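PDB 2BKL: prolyl endopeptidase from Myxococcus xanthus, which probably hydrolyses oligopeptides on the carboxyl side of proline, and far less readily of alanine, as a serine peptidase of the S9A family. Local coordinates for residues A[90-95]-A[654-659]; A[67-72]-A[404-409]; A[118-123]-A[140-145]. All coordinates share one frame; numbering follows the deposited sequence.

Interaction 1: residues A[90-95]-A[654-659]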
loop_
_atom_site.group_PDB
_atom_site.type_symbol
_atom_site.label_atom_id
_atom_site.label_comp_id
_atom_site.label_asym_id
_atom_site.label_seq_id
_atom_site.Cartn_x
_atom_site.Cartn_y
_atom_site.Cartn_z
ATOM N N ASP A 90 -20.331 -15.776 -3.192
ATOM C CA ASP A 90 -20.076 -16.919 -4.066
ATOM C C ASP A 90 -19.184 -16.599 -5.254
ATOM O O ASP A 90 -19.209 -17.285 -6.277
ATOM C CB ASP A 90 -21.397 -17.554 -4.526
ATOM C CG ASP A 90 -22.265 -16.619 -5.358
ATOM O OD1 ASP A 90 -22.005 -15.395 -5.473
ATOM O OD2 ASP A 90 -23.288 -17.042 -5.933
ATOM N N LYS A 91 -18.356 -15.568 -5.094
ATOM C CA LYS A 91 -17.424 -15.154 -6.134
ATOM C C LYS A 91 -16.008 -14.952 -5.567
ATOM O O LYS A 91 -15.816 -14.483 -4.438
ATOM C CB LYS A 91 -17.892 -13.849 -6.796
ATOM C CG LYS A 91 -19.286 -13.881 -7.417
ATOM C CD LYS A 91 -19.348 -14.745 -8.653
ATOM C CE LYS A 91 -20.649 -14.460 -9.433
ATOM N NZ LYS A 91 -20.912 -15.454 -10.486
ATOM N N GLU A 92 -15.024 -15.241 -6.401
ATOM C CA GLU A 92 -13.610 -15.159 -6.004
ATOM C C GLU A 92 -12.997 -13.766 -6.130
ATOM O O GLU A 92 -12.006 -13.491 -5.446
ATOM C CB GLU A 92 -12.783 -16.170 -6.793
ATOM C CG GLU A 92 -13.114 -17.618 -6.422
ATOM C CD GLU A 92 -12.797 -17.921 -4.993
ATOM O OE1 GLU A 92 -11.689 -17.601 -4.611
ATOM O OE2 GLU A 92 -13.643 -18.470 -4.273
ATOM N N LYS A 93 -13.575 -12.920 -6.987
ATOM C CA LYS A 93 -13.132 -11.559 -7.247
ATOM C C LYS A 93 -14.334 -10.626 -7.237
ATOM O O LYS A 93 -15.444 -11.046 -7.585
ATOM C CB LYS A 93 -12.464 -11.483 -8.626
ATOM C CG LYS A 93 -11.185 -12.285 -8.762
ATOM C CD LYS A 93 -10.617 -12.111 -10.177
ATOM C CE LYS A 93 -9.490 -13.016 -10.507
ATOM N NZ LYS A 93 -8.303 -12.727 -9.675
ATOM N N ALA A 94 -14.091 -9.366 -6.892
ATOM C CA ALA A 94 -15.099 -8.326 -6.977
ATOM C C ALA A 94 -15.467 -7.999 -8.411
ATOM O O ALA A 94 -14.680 -8.210 -9.318
ATOM C CB ALA A 94 -14.607 -7.085 -6.295
ATOM N N ILE A 95 -16.669 -7.455 -8.588
ATOM C CA ILE A 95 -17.269 -7.193 -9.881
ATOM C C ILE A 95 -17.698 -5.734 -9.979
ATOM O O ILE A 95 -18.281 -5.213 -9.029
ATOM C CB ILE A 95 -18.507 -8.144 -10.033
ATOM C CG1 ILE A 95 -18.051 -9.605 -10.037
ATOM C CG2 ILE A 95 -19.349 -7.808 -11.275
ATOM C CD1 ILE A 95 -19.175 -10.605 -10.059
ATOM N N ALA A 654 -2.895 -13.103 -4.902
ATOM C CA ALA A 654 -3.470 -13.732 -6.086
ATOM C C ALA A 654 -4.844 -13.175 -6.434
ATOM O O ALA A 654 -5.388 -13.516 -7.476
ATOM C CB ALA A 654 -3.566 -15.253 -5.899
ATOM N N ASP A 655 -5.417 -12.339 -5.566
ATOM C CA ASP A 655 -6.764 -11.790 -5.811
ATOM C C ASP A 655 -7.805 -12.882 -6.021
ATOM O O ASP A 655 -8.595 -12.839 -6.967
ATOM C CB ASP A 655 -6.755 -10.853 -7.025
ATOM C CG ASP A 655 -8.072 -10.131 -7.233
ATOM O OD1 ASP A 655 -8.827 -9.852 -6.270
ATOM O OD2 ASP A 655 -8.382 -9.769 -8.378
ATOM N N GLN A 656 -7.803 -13.849 -5.113
ATOM C CA GLN A 656 -8.713 -14.989 -5.125
ATOM C C GLN A 656 -9.040 -15.260 -3.673
ATOM O O GLN A 656 -8.135 -15.632 -2.906
ATOM C CB GLN A 656 -8.039 -16.240 -5.712
ATOM C CG GLN A 656 -7.902 -16.272 -7.220
ATOM C CD GLN A 656 -9.235 -16.514 -7.907
ATOM O OE1 GLN A 656 -9.869 -15.573 -8.335
ATOM N NE2 GLN A 656 -9.660 -17.777 -8.012
ATOM N N VAL A 657 -10.307 -15.148 -3.284
ATOM C CA VAL A 657 -10.679 -15.335 -1.893
ATOM C C VAL A 657 -10.256 -16.699 -1.379
ATOM O O VAL A 657 -9.745 -16.820 -0.249
ATOM C CB VAL A 657 -12.187 -15.137 -1.656
ATOM C CG1 VAL A 657 -12.536 -15.405 -0.183
ATOM C CG2 VAL A 657 -12.587 -13.724 -1.996
ATOM N N ALA A 658 -10.482 -17.741 -2.165
ATOM C CA ALA A 658 -10.064 -19.079 -1.721
ATOM C C ALA A 658 -8.589 -19.169 -1.365
ATOM O O ALA A 658 -8.215 -19.900 -0.423
ATOM C CB ALA A 658 -10.407 -20.135 -2.790
ATOM N N LYS A 659 -7.739 -18.486 -2.122
ATOM C CA LYS A 659 -6.302 -18.482 -1.835
ATOM C C LYS A 659 -5.961 -17.649 -0.607
ATOM O O LYS A 659 -5.055 -17.993 0.166
ATOM C CB LYS A 659 -5.515 -18.020 -3.058
ATOM C CG LYS A 659 -5.601 -19.001 -4.259
ATOM C CD LYS A 659 -5.307 -20.470 -3.934
ATOM C CE LYS A 659 -5.319 -21.324 -5.192
ATOM N NZ LYS A 659 -6.643 -21.311 -5.898
HETATM O O HOH W 1 -10.372 -11.513 -4.593
HETATM O O HOH W 2 -11.217 -8.541 -6.548
#
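E92 and K93 meet the turn at the start of helix 657-674 with hydrogen bonds, a salt bridge and two waters. The hydrogen bonds of E92 go to backbone N-H groups of the helix's first turn, just past Q656 at the N-cap position. The bend at chi2 (-63°) turns CD of E92 toward the helix start, and E92 OE1 lies 2.7 Å from A658 N, an almost straight bond (173°) on the syn lone pair. The carbonyl O of E92 accepts V657 N at 3.2 Å. A glutamate suits this place, since its negative charge probably interacts favourably with the positive end of the helix dipole; Y68 bonds its other oxygen, OE2.

The charged contact belongs to K93, whose chain bends only at its last torsion. K93 NZ stands 2.7 Å from D655 O, above the carbonyl plane, and 3.2 Å from D655 OD2, above the carboxylate. G119 O and S122 OG also bind this ammonium, and S122 OG binds OD2. An alanine in place of K93 would probably leave the D655 carboxylate without its charged mate and remove the donor to D655 O.

Two waters bridge the segments: one links E92 O to D655 OD1, another links A94 N to the same oxygen. V657 CG2 packs 3.5 Å from the carbonyl O of E92.

D655 comes four residues after H651 of the ligand pocket. The loop before propeller strand 95-100 here meets helix 657-674 of the hydrolase domain, a polar seam at the interdomain boundary of prolyl oligopeptidases.

Interaction 2: residues A[67-72]-A[404-409]; sequences FYTDSV and AKVDVP
V406 reaches across to the chain at T69-S71 with its two methyl groups spread apart. V406 CG1, anti to the backbone N (chi1 -177°), lies 4.1 Å from T69 CB and 3.8 Å from the carbonyl O of D70. V406 CG2, the other branch, meets S71 CB at 3.8 Å. A beta-branched valine suits the position because its two branches meet T69, D70 and S71, while P387 and R388 of strand 386-394 pack against the same side chain.

T69 has its CB turned toward V406, so the threonine offers carbon to the valine. S71 meets V406 CG2 with its CB, and its hydroxyl pairs with the hydroxyl of T87 within its own sheet.

Farther along, V72 and A404 make the one contact between apolar side chains. V72 CG1 takes the crowded position between backbone N and carbonyl carbon (chi1 65°) and comes to 3.5 Å from A404 CB, a close methyl-to-methyl approach. The small alanine, its CB directed at strand 71-78, leaves room for the V72 methyl to come close.

The two backbones make no direct hydrogen bond; at D70 and D407 two waters connect them. One molecule accepts from D70 N at 2.9 Å and donates to D407 O at 2.8 Å; a second donates to D70 O at 2.6 Å and accepts from D407 N at 2.9 Å. The pair of waters thus imitates a reciprocal strand pairing at longer range.

Strand 71-78 begins the first propeller blade and strand 400-405 ends the last. With van der Waals contacts and bridging waters, and without a direct hydrogen bond, the chemistry is consistent with a ring closed without strand exchange, as in other prolyl oligopeptidases, whose propellers lack the usual closing strand.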
loop_
_atom_site.group_PDB
_atom_site.type_symbol
_atom_site.label_atom_id
_atom_site.label_comp_id
_atom_site.label_asym_id
_atom_site.label_seq_id
_atom_site.Cartn_x
_atom_site.Cartn_y
_atom_site.Cartn_z
ATOM N N PHE A 67 -14.401 -14.416 5.121
ATOM C CA PHE A 67 -13.749 -13.757 3.968
ATOM C C PHE A 67 -14.658 -13.584 2.760
ATOM O O PHE A 67 -14.400 -12.723 1.914
ATOM C CB PHE A 67 -12.488 -14.504 3.514
ATOM C CG PHE A 67 -11.306 -14.362 4.416
ATOM C CD1 PHE A 67 -11.380 -13.749 5.663
ATOM C CD2 PHE A 67 -10.109 -14.898 4.016
ATOM C CE1 PHE A 67 -10.230 -13.635 6.463
ATOM C CE2 PHE A 67 -8.965 -14.811 4.810
ATOM C CZ PHE A 67 -9.041 -14.188 6.046
ATOM N N TYR A 68 -15.674 -14.433 2.615
ATOM C CA TYR A 68 -16.660 -14.233 1.545
ATOM C C TYR A 68 -17.709 -13.301 2.105
ATOM O O TYR A 68 -18.360 -13.622 3.095
ATOM C CB TYR A 68 -17.274 -15.555 1.110
ATOM C CG TYR A 68 -16.340 -16.435 0.303
ATOM C CD1 TYR A 68 -16.064 -16.157 -1.028
ATOM C CD2 TYR A 68 -15.736 -17.571 0.875
ATOM C CE1 TYR A 68 -15.214 -16.978 -1.777
ATOM C CE2 TYR A 68 -14.891 -18.381 0.162
ATOM C CZ TYR A 68 -14.600 -18.100 -1.165
ATOM O OH TYR A 68 -13.722 -18.924 -1.869
ATOM N N THR A 69 -17.828 -12.111 1.528
ATOM C CA THR A 69 -18.773 -11.120 2.022
ATOM C C THR A 69 -19.599 -10.534 0.890
ATOM O O THR A 69 -19.253 -10.649 -0.296
ATOM C CB THR A 69 -18.064 -9.936 2.707
ATOM O OG1 THR A 69 -17.391 -9.161 1.719
ATOM C CG2 THR A 69 -16.981 -10.392 3.657
ATOM N N ASP A 70 -20.687 -9.902 1.297
ATOM C CA ASP A 70 -21.463 -8.999 0.468
ATOM C C ASP A 70 -20.997 -7.615 0.842
ATOM O O ASP A 70 -21.149 -7.197 1.988
ATOM C CB ASP A 70 -22.953 -9.114 0.785
ATOM C CG ASP A 70 -23.519 -10.412 0.363
ATOM O OD1 ASP A 70 -23.390 -10.754 -0.833
ATOM O OD2 ASP A 70 -24.084 -11.192 1.169
ATOM N N SER A 71 -20.404 -6.903 -0.095
ATOM C CA SER A 71 -19.980 -5.552 0.147
ATOM C C SER A 71 -20.204 -4.736 -1.118
ATOM O O SER A 71 -20.405 -5.276 -2.217
ATOM C CB SER A 71 -18.516 -5.523 0.538
ATOM O OG SER A 71 -17.656 -5.725 -0.578
ATOM N N VAL A 72 -20.238 -3.431 -0.928
ATOM C CA VAL A 72 -20.301 -2.485 -2.048
ATOM C C VAL A 72 -19.358 -1.315 -1.779
ATOM O O VAL A 72 -19.245 -0.873 -0.609
ATOM C CB VAL A 72 -21.729 -1.995 -2.298
ATOM C CG1 VAL A 72 -22.248 -1.184 -1.132
ATOM C CG2 VAL A 72 -21.801 -1.175 -3.598
ATOM N N ALA A 404 -24.230 1.984 3.293
ATOM C CA ALA A 404 -23.916 0.562 3.202
ATOM C C ALA A 404 -23.154 0.137 4.426
ATOM O O ALA A 404 -22.465 0.926 5.021
ATOM C CB ALA A 404 -23.083 0.276 1.949
ATOM N N LYS A 405 -23.300 -1.134 4.800
ATOM C CA LYS A 405 -22.587 -1.724 5.917
ATOM C C LYS A 405 -22.315 -3.170 5.570
ATOM O O LYS A 405 -23.222 -3.862 5.111
ATOM C CB LYS A 405 -23.480 -1.627 7.165
ATOM C CG LYS A 405 -22.963 -2.275 8.419
ATOM C CD LYS A 405 -23.809 -1.880 9.650
ATOM C CE LYS A 405 -25.144 -2.623 9.715
ATOM N NZ LYS A 405 -25.151 -3.770 10.704
ATOM N N VAL A 406 -21.077 -3.624 5.757
ATOM C CA VAL A 406 -20.731 -5.044 5.570
ATOM C C VAL A 406 -21.161 -5.851 6.785
ATOM O O VAL A 406 -20.757 -5.561 7.913
ATOM C CB VAL A 406 -19.219 -5.239 5.336
ATOM C CG1 VAL A 406 -18.943 -6.688 5.069
ATOM C CG2 VAL A 406 -18.736 -4.401 4.157
ATOM N N ASP A 407 -22.012 -6.846 6.558
ATOM C CA ASP A 407 -22.442 -7.741 7.612
ATOM C C ASP A 407 -21.394 -8.860 7.727
ATOM O O ASP A 407 -21.031 -9.501 6.729
ATOM C CB ASP A 407 -23.825 -8.307 7.286
ATOM C CG ASP A 407 -24.939 -7.300 7.551
ATOM O OD1 ASP A 407 -25.173 -6.416 6.700
ATOM O OD2 ASP A 407 -25.625 -7.306 8.599
ATOM N N VAL A 408 -20.887 -9.058 8.932
ATOM C CA VAL A 408 -19.868 -10.061 9.202
ATOM C C VAL A 408 -20.337 -10.870 10.423
ATOM O O VAL A 408 -20.827 -10.287 11.382
ATOM C CB VAL A 408 -18.509 -9.363 9.503
ATOM C CG1 VAL A 408 -17.441 -10.366 9.865
ATOM C CG2 VAL A 408 -18.032 -8.550 8.313
ATOM N N PRO A 409 -20.229 -12.199 10.391
ATOM C CA PRO A 409 -20.713 -13.030 11.507
ATOM C C PRO A 409 -19.747 -12.987 12.687
ATOM O O PRO A 409 -18.967 -13.918 12.887
ATOM C CB PRO A 409 -20.808 -14.423 10.889
ATOM C CG PRO A 409 -19.777 -14.415 9.820
ATOM C CD PRO A 409 -19.747 -13.017 9.274
HETATM O O HOH W 3 -21.430 -10.190 4.095
HETATM O O HOH W 4 -22.991 -7.172 3.842
#

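Interaction 3: residues A[118-123]-A[140-145]; sequences DGTVSL and KPNAAD
S122 and K140 form the tight part of this antiparallel hairpin. They bond reciprocally, S122 N to K140 O and K140 N to S122 O, each at 2.9 Å. K140 O also accepts A143 N, closing a type II turn, and the two donors reach it from opposite faces of its plane. Beyond this pair N142 N gives T120 O a third bond, at 2.8 Å and nearly straight (172°). The buried S122 sets OG 3.5 Å from A143 CB; a small hydroxyl fits here, since it also bonds D655 and K93 of the domain boundary.

The looser side is that of V121 and exposed P141, a non-hydrogen-bonded pair with CA atoms 4.4 Å apart. Proline suits it, having no N-H to offer. P141 CA instead makes a CA-H...O contact of 3.5 Å with T120 O. Nearby, N142 OD1 only brushes T120 CB, at 3.9 Å.

Both N142 and A143 have positive phi, which asparagine tolerates well, and they form the centre of a type I' turn. Backbone bonding, more than side-chain packing, therefore fixes the bend that leads the chain to D145, which touches the bound ligand and forms a salt bridge with R618.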
loop_
_atom_site.group_PDB
_atom_site.type_symbol
_atom_site.label_atom_id
_atom_site.label_comp_id
_atom_site.label_asym_id
_atom_site.label_seq_id
_atom_site.Cartn_x
_atom_site.Cartn_y
_atom_site.Cartn_z
ATOM N N ASP A 118 -9.105 -19.893 -14.275
ATOM C CA ASP A 118 -8.468 -20.169 -12.996
ATOM C C ASP A 118 -8.168 -18.918 -12.137
ATOM O O ASP A 118 -7.366 -18.980 -11.197
ATOM C CB ASP A 118 -7.168 -20.949 -13.240
ATOM C CG ASP A 118 -6.196 -20.210 -14.159
ATOM O OD1 ASP A 118 -6.521 -19.098 -14.675
ATOM O OD2 ASP A 118 -5.065 -20.659 -14.416
ATOM N N GLY A 119 -8.820 -17.793 -12.436
ATOM C CA GLY A 119 -8.683 -16.600 -11.617
ATOM C C GLY A 119 -7.373 -15.849 -11.727
ATOM O O GLY A 119 -7.021 -15.106 -10.805
ATOM N N THR A 120 -6.671 -15.999 -12.848
ATOM C CA THR A 120 -5.322 -15.451 -13.001
ATOM C C THR A 120 -5.212 -14.149 -13.805
ATOM O O THR A 120 -4.117 -13.767 -14.217
ATOM C CB THR A 120 -4.372 -16.489 -13.605
ATOM O OG1 THR A 120 -4.896 -16.968 -14.844
ATOM C CG2 THR A 120 -4.234 -17.726 -12.677
ATOM N N VAL A 121 -6.335 -13.482 -14.045
ATOM C CA VAL A 121 -6.334 -12.137 -14.614
ATOM C C VAL A 121 -7.251 -11.277 -13.758
ATOM O O VAL A 121 -8.401 -11.639 -13.521
ATOM C CB VAL A 121 -6.792 -12.108 -16.090
ATOM C CG1 VAL A 121 -6.620 -10.677 -16.686
ATOM C CG2 VAL A 121 -6.011 -13.127 -16.896
ATOM N N SER A 122 -6.729 -10.154 -13.298
ATOM C CA SER A 122 -7.425 -9.276 -12.373
ATOM C C SER A 122 -7.752 -7.911 -12.980
ATOM O O SER A 122 -7.145 -7.454 -13.922
ATOM C CB SER A 122 -6.574 -9.057 -11.133
ATOM O OG SER A 122 -6.500 -10.259 -10.394
ATOM N N LEU A 123 -8.720 -7.256 -12.361
ATOM C CA LEU A 123 -9.065 -5.889 -12.669
ATOM C C LEU A 123 -8.184 -4.959 -11.855
ATOM O O LEU A 123 -8.066 -5.112 -10.629
ATOM C CB LEU A 123 -10.539 -5.645 -12.354
ATOM C CG LEU A 123 -11.040 -4.206 -12.391
ATOM C CD1 LEU A 123 -10.929 -3.625 -13.810
ATOM C CD2 LEU A 123 -12.457 -4.146 -11.894
ATOM N N LYS A 140 -4.725 -7.075 -15.421
ATOM C CA LYS A 140 -3.426 -7.356 -14.789
ATOM C C LYS A 140 -3.277 -8.858 -14.562
ATOM O O LYS A 140 -3.920 -9.399 -13.658
ATOM C CB LYS A 140 -3.337 -6.640 -13.446
ATOM C CG LYS A 140 -3.488 -5.122 -13.554
ATOM C CD LYS A 140 -3.029 -4.329 -12.350
ATOM C CE LYS A 140 -3.525 -4.879 -11.063
ATOM N NZ LYS A 140 -2.770 -4.268 -9.933
ATOM N N PRO A 141 -2.474 -9.546 -15.372
ATOM C CA PRO A 141 -2.172 -10.952 -15.124
ATOM C C PRO A 141 -1.612 -11.145 -13.732
ATOM O O PRO A 141 -0.746 -10.358 -13.317
ATOM C CB PRO A 141 -1.148 -11.281 -16.213
ATOM C CG PRO A 141 -1.542 -10.385 -17.334
ATOM C CD PRO A 141 -1.901 -9.075 -16.644
ATOM N N ASN A 142 -2.143 -12.149 -13.037
ATOM C CA ASN A 142 -1.695 -12.553 -11.716
ATOM C C ASN A 142 -1.846 -11.449 -10.677
ATOM O O ASN A 142 -1.240 -11.522 -9.621
ATOM C CB ASN A 142 -0.249 -13.054 -11.802
ATOM C CG ASN A 142 -0.119 -14.232 -12.732
ATOM O OD1 ASN A 142 -0.785 -15.259 -12.551
ATOM N ND2 ASN A 142 0.697 -14.077 -13.775
ATOM N N ALA A 143 -2.672 -10.443 -10.947
ATOM C CA ALA A 143 -2.771 -9.247 -10.094
ATOM C C ALA A 143 -1.406 -8.604 -9.842
ATOM O O ALA A 143 -1.188 -7.925 -8.834
ATOM C CB ALA A 143 -3.498 -9.566 -8.774
ATOM N N ALA A 144 -0.485 -8.785 -10.784
ATOM C CA ALA A 144 0.826 -8.146 -10.715
ATOM C C ALA A 144 0.737 -6.703 -11.239
ATOM O O ALA A 144 -0.361 -6.203 -11.554
ATOM C CB ALA A 144 1.859 -8.962 -11.458
ATOM N N ASP A 145 1.843 -5.977 -11.260
ATOM C CA ASP A 145 1.772 -4.559 -11.610
ATOM C C ASP A 145 1.595 -4.298 -13.102
ATOM O O ASP A 145 0.930 -3.330 -13.493
ATOM C CB ASP A 145 3.024 -3.813 -11.153
ATOM C CG ASP A 145 3.113 -3.655 -9.653
ATOM O OD1 ASP A 145 2.197 -4.052 -8.879
ATOM O OD2 ASP A 145 4.155 -3.169 -9.171
#

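Overall arrangement
Along the chain the segments run 67-72, 90-95, 118-123, 140-145, 404-409 and 654-659, so interactions 1 and 2 interlock while interaction 3 is nested inside both. Segments 67-72 and 90-95 belong to the first blade of the propeller, interaction 3 to the second, and 404-409 to the last. Interaction 1 lies between the others: its centre is about 11 Å from that of interaction 3 and about 14 Å from that of interaction 2, with Y68 and S122 making the links, whereas interactions 2 and 3 stay about 11 Å apart at their nearest atoms. Together they connect the blade junction and a ligand-pocket loop with helix 657-674 of the hydrolase domain.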